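Lys-gingipain W83 (Porphyromonas gingivalis, PDB 3M1H) cleaves proteins after lysine as a secreted cysteine protease and possible virulence factor, this chain being its K3 cleaved adhesin domain, a calcium-binding beta jelly roll. Local coordinates at residues N28-P36 with I48-E59; R133-W141 with D164-D172. One frame throughout, in Å; residues are numbered along the deposited sequence.

Contact 1: N28-P36 with I48-E59; sequences NNWTTTPPP and ICVSSASYINFE. Unlike the reference sequence in segment 48-59: Tyr55 (reference His). With CA (calcium ion), chain E; CA (calcium ion), chain F.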
loop_
_atom_site.group_PDB
_atom_site.type_symbol
_atom_site.label_atom_id
_atom_site.label_comp_id
_atom_site.label_asym_id
_atom_site.label_seq_id
_atom_site.Cartn_x
_atom_site.Cartn_y
_atom_site.Cartn_z
ATOM N N ASN A 28 -1.166 4.176 -13.728
ATOM C CA ASN A 28 -1.338 4.600 -12.348
ATOM C C ASN A 28 -0.734 3.546 -11.420
ATOM O O ASN A 28 -0.963 2.339 -11.546
ATOM C CB ASN A 28 -2.834 4.774 -12.035
ATOM C CG ASN A 28 -3.467 5.906 -12.817
ATOM O OD1 ASN A 28 -2.965 7.028 -12.802
ATOM N ND2 ASN A 28 -4.579 5.629 -13.471
ATOM N N ASN A 29 0.044 4.039 -10.451
ATOM C CA ASN A 29 0.770 3.174 -9.527
ATOM C C ASN A 29 0.560 3.604 -8.082
ATOM O O ASN A 29 -0.030 4.641 -7.773
ATOM C CB ASN A 29 2.271 3.297 -9.832
ATOM C CG ASN A 29 2.682 2.544 -11.087
ATOM O OD1 ASN A 29 2.840 1.322 -11.067
ATOM N ND2 ASN A 29 2.856 3.279 -12.188
ATOM N N TRP A 30 1.182 2.833 -7.200
ATOM C CA TRP A 30 1.451 3.360 -5.879
ATOM C C TRP A 30 2.332 4.583 -6.104
ATOM O O TRP A 30 3.268 4.568 -6.912
ATOM C CB TRP A 30 2.198 2.352 -5.036
ATOM C CG TRP A 30 1.388 1.211 -4.505
ATOM C CD1 TRP A 30 1.244 -0.002 -5.068
ATOM C CD2 TRP A 30 0.638 1.180 -3.272
ATOM N NE1 TRP A 30 0.440 -0.813 -4.286
ATOM C CE2 TRP A 30 0.063 -0.108 -3.171
ATOM C CE3 TRP A 30 0.405 2.114 -2.255
ATOM C CZ2 TRP A 30 -0.714 -0.479 -2.090
ATOM C CZ3 TRP A 30 -0.379 1.747 -1.180
ATOM C CH2 TRP A 30 -0.943 0.466 -1.117
ATOM N N THR A 31 2.032 5.644 -5.370
ATOM C CA THR A 31 2.694 6.920 -5.553
ATOM C C THR A 31 2.643 7.806 -4.302
ATOM O O THR A 31 1.731 7.732 -3.496
ATOM C CB THR A 31 2.086 7.686 -6.748
ATOM O OG1 THR A 31 2.764 8.929 -6.921
ATOM C CG2 THR A 31 0.580 7.953 -6.529
ATOM N N THR A 32 3.645 8.661 -4.145
ATOM C CA THR A 32 3.602 9.707 -3.125
ATOM C C THR A 32 3.166 11.054 -3.706
ATOM O O THR A 32 3.171 12.081 -2.992
ATOM C CB THR A 32 4.961 9.885 -2.402
ATOM O OG1 THR A 32 5.977 10.266 -3.335
ATOM C CG2 THR A 32 5.341 8.612 -1.646
ATOM N N THR A 33 2.796 11.081 -4.977
ATOM C CA THR A 33 2.309 12.341 -5.595
ATOM C C THR A 33 0.961 12.049 -6.256
ATOM O O THR A 33 0.831 12.108 -7.487
ATOM C CB THR A 33 3.301 12.893 -6.654
ATOM O OG1 THR A 33 3.581 11.883 -7.639
ATOM C CG2 THR A 33 4.623 13.328 -5.983
ATOM N N PRO A 34 -0.069 11.671 -5.463
ATOM C CA PRO A 34 -1.366 11.316 -6.042
ATOM C C PRO A 34 -1.974 12.444 -6.875
ATOM O O PRO A 34 -2.102 13.591 -6.378
ATOM C CB PRO A 34 -2.254 11.061 -4.810
ATOM C CG PRO A 34 -1.551 11.746 -3.700
ATOM C CD PRO A 34 -0.093 11.579 -3.989
ATOM N N PRO A 35 -2.349 12.148 -8.118
ATOM C CA PRO A 35 -3.088 13.178 -8.873
ATOM C C PRO A 35 -4.507 13.406 -8.349
ATOM O O PRO A 35 -5.094 12.482 -7.764
ATOM C CB PRO A 35 -3.151 12.601 -10.290
ATOM C CG PRO A 35 -3.042 11.164 -10.110
ATOM C CD PRO A 35 -2.138 10.945 -8.937
ATOM N N PRO A 36 -5.072 14.596 -8.607
ATOM C CA PRO A 36 -4.477 15.709 -9.379
ATOM C C PRO A 36 -3.669 16.722 -8.577
ATOM O O PRO A 36 -2.984 17.602 -9.137
ATOM C CB PRO A 36 -5.697 16.391 -9.979
ATOM C CG PRO A 36 -6.764 16.157 -9.006
ATOM C CD PRO A 36 -6.487 14.836 -8.323
ATOM N N ILE A 48 4.550 12.511 4.558
ATOM C CA ILE A 48 4.387 11.703 3.335
ATOM C C ILE A 48 3.958 10.281 3.637
ATOM O O ILE A 48 4.475 9.634 4.540
ATOM C CB ILE A 48 5.697 11.608 2.516
ATOM C CG1 ILE A 48 6.360 12.978 2.372
ATOM C CG2 ILE A 48 5.448 10.900 1.159
ATOM C CD1 ILE A 48 5.487 13.968 1.822
ATOM N N CYS A 49 3.048 9.782 2.807
ATOM C CA CYS A 49 2.754 8.369 2.726
ATOM C C CYS A 49 2.610 7.972 1.256
ATOM O O CYS A 49 2.615 8.842 0.362
ATOM C CB CYS A 49 1.484 8.043 3.521
ATOM S SG CYS A 49 -0.025 8.830 2.889
ATOM N N VAL A 50 2.511 6.660 0.992
ATOM C CA VAL A 50 2.440 6.159 -0.362
ATOM C C VAL A 50 1.047 5.611 -0.555
ATOM O O VAL A 50 0.503 5.012 0.379
ATOM C CB VAL A 50 3.556 5.141 -0.656
ATOM C CG1 VAL A 50 3.418 3.869 0.212
ATOM C CG2 VAL A 50 3.624 4.830 -2.158
ATOM N N SER A 51 0.481 5.862 -1.751
ATOM C CA SER A 51 -0.969 5.700 -1.953
ATOM C C SER A 51 -1.271 5.093 -3.307
ATOM O O SER A 51 -0.531 5.303 -4.272
ATOM C CB SER A 51 -1.645 7.070 -1.847
ATOM O OG SER A 51 -1.215 7.749 -0.656
ATOM N N SER A 52 -2.388 4.364 -3.377
ATOM C CA SER A 52 -2.860 3.785 -4.640
ATOM C C SER A 52 -4.373 4.015 -4.779
ATOM O O SER A 52 -5.089 3.923 -3.813
ATOM C CB SER A 52 -2.479 2.332 -4.720
ATOM O OG SER A 52 -3.010 1.641 -5.881
ATOM N N ALA A 53 -4.807 4.322 -6.005
ATOM C CA ALA A 53 -6.186 4.759 -6.262
ATOM C C ALA A 53 -7.092 3.694 -6.827
ATOM O O ALA A 53 -6.738 2.990 -7.768
ATOM C CB ALA A 53 -6.195 5.958 -7.232
ATOM N N SER A 54 -8.297 3.636 -6.268
ATOM C CA SER A 54 -9.454 3.001 -6.938
ATOM C C SER A 54 -10.361 4.065 -7.555
ATOM O O SER A 54 -11.311 3.698 -8.275
ATOM C CB SER A 54 -10.228 2.119 -5.977
ATOM O OG SER A 54 -10.923 2.853 -5.006
ATOM N N TYR A 55 -10.086 5.345 -7.326
ATOM C CA TYR A 55 -10.832 6.481 -7.889
ATOM C C TYR A 55 -9.967 7.705 -7.832
ATOM O O TYR A 55 -9.400 7.978 -6.778
ATOM C CB TYR A 55 -12.135 6.727 -7.109
ATOM C CG TYR A 55 -13.052 7.786 -7.683
ATOM C CD1 TYR A 55 -14.144 7.411 -8.467
ATOM C CD2 TYR A 55 -12.838 9.144 -7.444
ATOM C CE1 TYR A 55 -14.999 8.367 -8.994
ATOM C CE2 TYR A 55 -13.698 10.130 -7.970
ATOM C CZ TYR A 55 -14.775 9.714 -8.763
ATOM O OH TYR A 55 -15.628 10.687 -9.275
ATOM N N ILE A 56 -9.867 8.443 -8.946
ATOM C CA ILE A 56 -9.053 9.641 -9.028
ATOM C C ILE A 56 -9.945 10.833 -9.347
ATOM O O ILE A 56 -10.704 10.781 -10.334
ATOM C CB ILE A 56 -7.940 9.514 -10.118
ATOM C CG1 ILE A 56 -7.042 8.333 -9.788
ATOM C CG2 ILE A 56 -7.110 10.759 -10.184
ATOM C CD1 ILE A 56 -5.957 8.004 -10.800
ATOM N N ASN A 57 -9.889 11.867 -8.524
ATOM C CA ASN A 57 -10.688 13.081 -8.776
ATOM C C ASN A 57 -10.357 13.650 -10.158
ATOM O O ASN A 57 -9.219 13.602 -10.600
ATOM C CB ASN A 57 -10.496 14.134 -7.688
ATOM C CG ASN A 57 -11.266 13.808 -6.402
ATOM O OD1 ASN A 57 -12.213 13.029 -6.393
ATOM N ND2 ASN A 57 -10.836 14.424 -5.318
ATOM N N PHE A 58 -11.401 14.152 -10.824
ATOM C CA PHE A 58 -11.345 14.720 -12.187
ATOM C C PHE A 58 -11.071 13.662 -13.261
ATOM O O PHE A 58 -10.829 14.035 -14.414
ATOM C CB PHE A 58 -10.335 15.872 -12.306
ATOM C CG PHE A 58 -10.693 17.111 -11.489
ATOM C CD1 PHE A 58 -11.429 18.161 -12.049
ATOM C CD2 PHE A 58 -10.250 17.247 -10.186
ATOM C CE1 PHE A 58 -11.730 19.301 -11.306
ATOM C CE2 PHE A 58 -10.537 18.394 -9.425
ATOM C CZ PHE A 58 -11.273 19.423 -9.982
ATOM N N GLU A 59 -11.101 12.375 -12.902
ATOM C CA GLU A 59 -10.899 11.271 -13.851
ATOM C C GLU A 59 -11.971 10.218 -13.736
ATOM O O GLU A 59 -12.659 9.938 -14.721
ATOM C CB GLU A 59 -9.514 10.642 -13.706
ATOM C CG GLU A 59 -8.412 11.656 -13.935
ATOM C CD GLU A 59 -7.013 11.060 -13.925
ATOM O OE1 GLU A 59 -6.902 9.841 -14.215
ATOM O OE2 GLU A 59 -6.040 11.821 -13.634
HETATM CA CA CA E . -2.327 0.562 -12.342
HETATM CA CA CA F . 5.611 8.944 6.427
HETATM O O HOH W 1 -5.190 8.114 -15.055
HETATM O O HOH W 2 -2.757 5.115 -8.250
HETATM O O HOH W 3 -7.537 11.955 -6.597
HETATM O O HOH W 4 -4.301 1.509 -11.424
HETATM O O HOH W 5 6.518 8.362 8.544
#
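Trp30 lies against strand 50-53, and its side chain can be followed outward atom by atom. CB rests 4.1 Å from Val50 CG2. With CG anti to the carbonyl carbon (chi1 -75°), the indole swings across the strand: CG and CD2 come under Ser52, whose CB stands 3.8 Å from the centroid of the six-membered ring, a CH-pi contact over the face. CE3 passes the Ser51 carbonyl carbon obliquely, and CZ3, at the ring edge, comes 3.7 Å from Val50 O. A serine suits this spot because its small CB can approach the ring face closely while OG, turned anti to the backbone N, bonds His159. The indole NE1 turns to Asn66.

Beside the ring, Thr31 and Ser51 form one antiparallel hydrogen-bonded pair: Thr31 N reaches Ser51 O at 2.8 Å, and Ser51 N returns the bond to Thr31 O. Thr31 then uses OG1 to accept from Thr33 N (2.9 Å), an ST turn that bends the chain away from the strand. Thr32 sets CG2 3.6 Å from Ile48 CG2, branched methyl on branched methyl. Farther along, Ile56, on strand 55-56, points its side chain toward the loop, CD1 against the Asn28 amide and CG2 by Pro35 O, which a water links to Asn57 N.

Asn28 O binds one calcium ion at 2.4 Å and Ile48 O another, so loop and strand segment each give a backbone carbonyl to a different metal, and calcium binding constrains the same segments that the backbone pair, bridging waters and apolar packing join.

Contact 2: R133-W141 with D164-D172; sequences RGTRAQGTW and DFFWINLDD. With CA (calcium ion), chain F.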
loop_
_atom_site.group_PDB
_atom_site.type_symbol
_atom_site.label_atom_id
_atom_site.label_comp_id
_atom_site.label_asym_id
_atom_site.label_seq_id
_atom_site.Cartn_x
_atom_site.Cartn_y
_atom_site.Cartn_z
ATOM N N ARG A 133 -14.159 13.388 -4.233
ATOM C CA ARG A 133 -14.012 12.671 -2.996
ATOM C C ARG A 133 -12.781 13.165 -2.244
ATOM O O ARG A 133 -12.083 14.073 -2.683
ATOM C CB ARG A 133 -13.960 11.186 -3.280
ATOM C CG ARG A 133 -15.191 10.753 -4.037
ATOM C CD ARG A 133 -15.157 9.318 -4.408
ATOM N NE ARG A 133 -16.311 9.021 -5.271
ATOM C CZ ARG A 133 -16.606 7.842 -5.796
ATOM N NH1 ARG A 133 -15.881 6.747 -5.577
ATOM N NH2 ARG A 133 -17.685 7.748 -6.560
ATOM N N GLY A 134 -12.566 12.609 -1.064
ATOM C CA GLY A 134 -11.457 13.067 -0.225
ATOM C C GLY A 134 -11.643 14.451 0.381
ATOM O O GLY A 134 -10.678 15.078 0.795
ATOM N N THR A 135 -12.886 14.910 0.484
ATOM C CA THR A 135 -13.192 16.274 0.930
ATOM C C THR A 135 -13.432 16.394 2.432
ATOM O O THR A 135 -13.650 17.501 2.926
ATOM C CB THR A 135 -14.458 16.846 0.247
ATOM O OG1 THR A 135 -15.597 16.046 0.595
ATOM C CG2 THR A 135 -14.284 16.884 -1.277
ATOM N N ARG A 136 -13.394 15.284 3.157
ATOM C CA ARG A 136 -13.674 15.310 4.596
ATOM C C ARG A 136 -12.516 14.686 5.330
ATOM O O ARG A 136 -11.373 15.041 5.078
ATOM C CB ARG A 136 -15.015 14.625 4.926
ATOM C CG ARG A 136 -16.210 15.173 4.175
ATOM C CD ARG A 136 -17.436 14.339 4.523
ATOM N NE ARG A 136 -18.621 14.808 3.831
ATOM C CZ ARG A 136 -18.960 14.477 2.594
ATOM N NH1 ARG A 136 -18.197 13.656 1.872
ATOM N NH2 ARG A 136 -20.083 14.963 2.074
ATOM N N ALA A 137 -12.787 13.744 6.230
ATOM C CA ALA A 137 -11.725 13.240 7.077
ATOM C C ALA A 137 -11.027 12.051 6.435
ATOM O O ALA A 137 -11.612 11.253 5.686
ATOM C CB ALA A 137 -12.262 12.872 8.447
ATOM N N GLN A 138 -9.753 11.942 6.745
ATOM C CA GLN A 138 -9.022 10.736 6.462
ATOM C C GLN A 138 -9.491 9.584 7.360
ATOM O O GLN A 138 -9.927 9.801 8.501
ATOM C CB GLN A 138 -7.531 11.078 6.683
ATOM C CG GLN A 138 -6.551 10.312 5.918
ATOM C CD GLN A 138 -5.117 10.721 6.260
ATOM O OE1 GLN A 138 -4.769 10.936 7.421
ATOM N NE2 GLN A 138 -4.272 10.774 5.238
ATOM N N GLY A 139 -9.377 8.362 6.874
ATOM C CA GLY A 139 -9.646 7.200 7.683
ATOM C C GLY A 139 -8.607 7.089 8.781
ATOM O O GLY A 139 -7.506 7.639 8.675
ATOM N N THR A 140 -8.956 6.323 9.804
ATOM C CA THR A 140 -8.043 6.015 10.883
ATOM C C THR A 140 -6.857 5.172 10.391
ATOM O O THR A 140 -7.012 4.235 9.624
ATOM C CB THR A 140 -8.750 5.227 12.006
ATOM O OG1 THR A 140 -9.914 5.937 12.432
ATOM C CG2 THR A 140 -7.806 5.022 13.206
ATOM N N TRP A 141 -5.655 5.546 10.821
ATOM C CA TRP A 141 -4.475 4.727 10.620
ATOM C C TRP A 141 -4.504 3.552 11.576
ATOM O O TRP A 141 -4.640 3.742 12.803
ATOM C CB TRP A 141 -3.193 5.521 10.858
ATOM C CG TRP A 141 -2.891 6.544 9.779
ATOM C CD1 TRP A 141 -3.188 7.885 9.801
ATOM C CD2 TRP A 141 -2.198 6.311 8.555
ATOM N NE1 TRP A 141 -2.730 8.493 8.658
ATOM C CE2 TRP A 141 -2.127 7.548 7.872
ATOM C CE3 TRP A 141 -1.654 5.172 7.950
ATOM C CZ2 TRP A 141 -1.525 7.676 6.622
ATOM C CZ3 TRP A 141 -1.044 5.302 6.706
ATOM C CH2 TRP A 141 -1.006 6.546 6.059
ATOM N N ASP A 164 -13.763 2.190 -7.430
ATOM C CA ASP A 164 -14.750 3.212 -7.131
ATOM C C ASP A 164 -14.926 3.535 -5.661
ATOM O O ASP A 164 -16.041 3.784 -5.199
ATOM C CB ASP A 164 -16.090 2.799 -7.759
ATOM C CG ASP A 164 -16.997 3.974 -8.058
ATOM O OD1 ASP A 164 -16.577 5.156 -8.064
ATOM O OD2 ASP A 164 -18.179 3.659 -8.321
ATOM N N PHE A 165 -13.813 3.580 -4.915
ATOM C CA PHE A 165 -13.812 4.149 -3.555
ATOM C C PHE A 165 -12.964 5.421 -3.582
ATOM O O PHE A 165 -13.443 6.476 -4.076
ATOM C CB PHE A 165 -13.475 3.084 -2.493
ATOM C CG PHE A 165 -14.559 2.028 -2.408
ATOM C CD1 PHE A 165 -15.706 2.284 -1.687
ATOM C CD2 PHE A 165 -14.450 0.834 -3.115
ATOM C CE1 PHE A 165 -16.745 1.330 -1.634
ATOM C CE2 PHE A 165 -15.485 -0.123 -3.076
ATOM C CZ PHE A 165 -16.634 0.136 -2.325
ATOM N N PHE A 166 -11.717 5.395 -3.090
ATOM C CA PHE A 166 -10.864 6.547 -3.299
ATOM C C PHE A 166 -9.380 6.143 -3.368
ATOM O O PHE A 166 -8.961 5.689 -4.393
ATOM C CB PHE A 166 -11.175 7.667 -2.294
ATOM C CG PHE A 166 -10.564 8.987 -2.642
ATOM C CD1 PHE A 166 -10.763 9.538 -3.892
ATOM C CD2 PHE A 166 -9.778 9.699 -1.732
ATOM C CE1 PHE A 166 -10.224 10.751 -4.223
ATOM C CE2 PHE A 166 -9.234 10.931 -2.059
ATOM C CZ PHE A 166 -9.461 11.462 -3.325
ATOM N N TRP A 167 -8.602 6.297 -2.295
ATOM C CA TRP A 167 -7.208 5.821 -2.268
ATOM C C TRP A 167 -6.964 5.054 -0.978
ATOM O O TRP A 167 -7.645 5.322 0.032
ATOM C CB TRP A 167 -6.209 6.975 -2.321
ATOM C CG TRP A 167 -6.201 7.834 -3.551
ATOM C CD1 TRP A 167 -7.119 8.756 -3.951
ATOM C CD2 TRP A 167 -5.153 7.870 -4.508
ATOM N NE1 TRP A 167 -6.706 9.385 -5.121
ATOM C CE2 TRP A 167 -5.505 8.822 -5.492
ATOM C CE3 TRP A 167 -3.953 7.154 -4.648
ATOM C CZ2 TRP A 167 -4.680 9.094 -6.573
ATOM C CZ3 TRP A 167 -3.132 7.434 -5.722
ATOM C CH2 TRP A 167 -3.516 8.387 -6.678
ATOM N N ILE A 168 -6.043 4.088 -1.053
ATOM C CA ILE A 168 -5.449 3.407 0.102
ATOM C C ILE A 168 -4.059 4.022 0.352
ATOM O O ILE A 168 -3.321 4.308 -0.597
ATOM C CB ILE A 168 -5.427 1.893 -0.059
ATOM C CG1 ILE A 168 -4.896 1.242 1.227
ATOM C CG2 ILE A 168 -4.625 1.427 -1.258
ATOM C CD1 ILE A 168 -5.201 -0.282 1.258
ATOM N N ASN A 169 -3.731 4.213 1.624
ATOM C CA ASN A 169 -2.443 4.765 2.046
ATOM C C ASN A 169 -1.668 3.780 2.910
ATOM O O ASN A 169 -2.253 3.053 3.716
ATOM C CB ASN A 169 -2.643 6.005 2.881
ATOM C CG ASN A 169 -3.359 7.117 2.188
ATOM O OD1 ASN A 169 -3.157 7.359 1.017
ATOM N ND2 ASN A 169 -4.165 7.846 2.936
ATOM N N LEU A 170 -0.338 3.786 2.753
ATOM C CA LEU A 170 0.575 2.960 3.509
ATOM C C LEU A 170 1.690 3.859 4.061
ATOM O O LEU A 170 2.107 4.804 3.372
ATOM C CB LEU A 170 1.145 1.912 2.558
ATOM C CG LEU A 170 2.277 1.009 3.018
ATOM C CD1 LEU A 170 1.829 0.047 4.118
ATOM C CD2 LEU A 170 2.863 0.255 1.805
ATOM N N ASP A 171 2.163 3.557 5.260
ATOM C CA ASP A 171 3.297 4.323 5.831
ATOM C C ASP A 171 4.007 3.456 6.859
ATOM O O ASP A 171 3.498 2.437 7.340
ATOM C CB ASP A 171 2.779 5.638 6.413
ATOM C CG ASP A 171 3.857 6.777 6.497
ATOM O OD1 ASP A 171 5.004 6.529 6.140
ATOM O OD2 ASP A 171 3.452 7.917 6.878
ATOM N N ASP A 172 5.227 3.880 7.210
ATOM C CA ASP A 172 5.959 3.326 8.351
ATOM C C ASP A 172 6.073 1.784 8.286
ATOM O O ASP A 172 5.652 1.058 9.186
ATOM C CB ASP A 172 5.355 3.841 9.653
ATOM C CG ASP A 172 5.632 5.318 9.896
ATOM O OD1 ASP A 172 6.668 5.823 9.401
ATOM O OD2 ASP A 172 4.856 5.958 10.619
HETATM CA CA CA F . 5.611 8.944 6.427
HETATM O O HOH W 5 6.518 8.362 8.544
#
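Arg133 leaves the backbone with CG anti to its carbonyl carbon (chi1 -57°) and then runs fully extended to NE, which carries the guanidinium over to Asp164 and Phe165; Phe166, its ring turned anti to the backbone N (chi1 -167°), rises to meet the root of the same side chain. The contact fastens a long loop of the beta jelly roll to the turn before strand 167-177 and to the first half of that strand. Arginine fits because one planar group can serve several oxygens: NH1 gives a nearly straight bond to a lone pair of Phe165 O at 2.9 Å, within the guanidinium plane, and a weak one to Asp164 O. The same nitrogen makes a salt bridge to Asp164 OD1 at 3.0 Å, reaching that oxygen from above the carboxylate plane.

Nearer the backbone, Arg133 CB lies over a face of the Phe166 ring, 4.1 Å from its centroid, in a CH-pi contact. Gly134 continues across that face: with no side chain and a positive phi, it lets its CA pass 3.6 Å from Phe166 CE2. The other face receives Trp167 CD1.

At the far end Trp141 brings the CH2 and CZ3 corner of its six-membered ring up to the strand, CH2 3.6 Å from Asn169 CB. Asn169 directs its amide to Ser51 and Gln88. The neighbouring ring atom CZ3 lies 3.8 Å from CB of Asp171, whose OD1 and OD2 both bind a calcium ion.

From the N terminus, the chain makes a calcium-binding loop after strand 19-22, and contact 1 closes the excursion from 28-36 back to strand 50-53. Contact 2 follows in series: its loop 133-141 leads into strand 142-148, and the chain passes through strand 154-160 before 164-172 returns to meet it. The two loops neither nest nor cross. They are joined through the sheet, where strands 50-53 and 167-177 run antiparallel as neighbours, with Leu170 N bonded to Val50 O. Ser51 OG and Asn169 OD1 add a probable side-chain bond, and one calcium ion takes ligands from both contacts, Ile48 and Asp171.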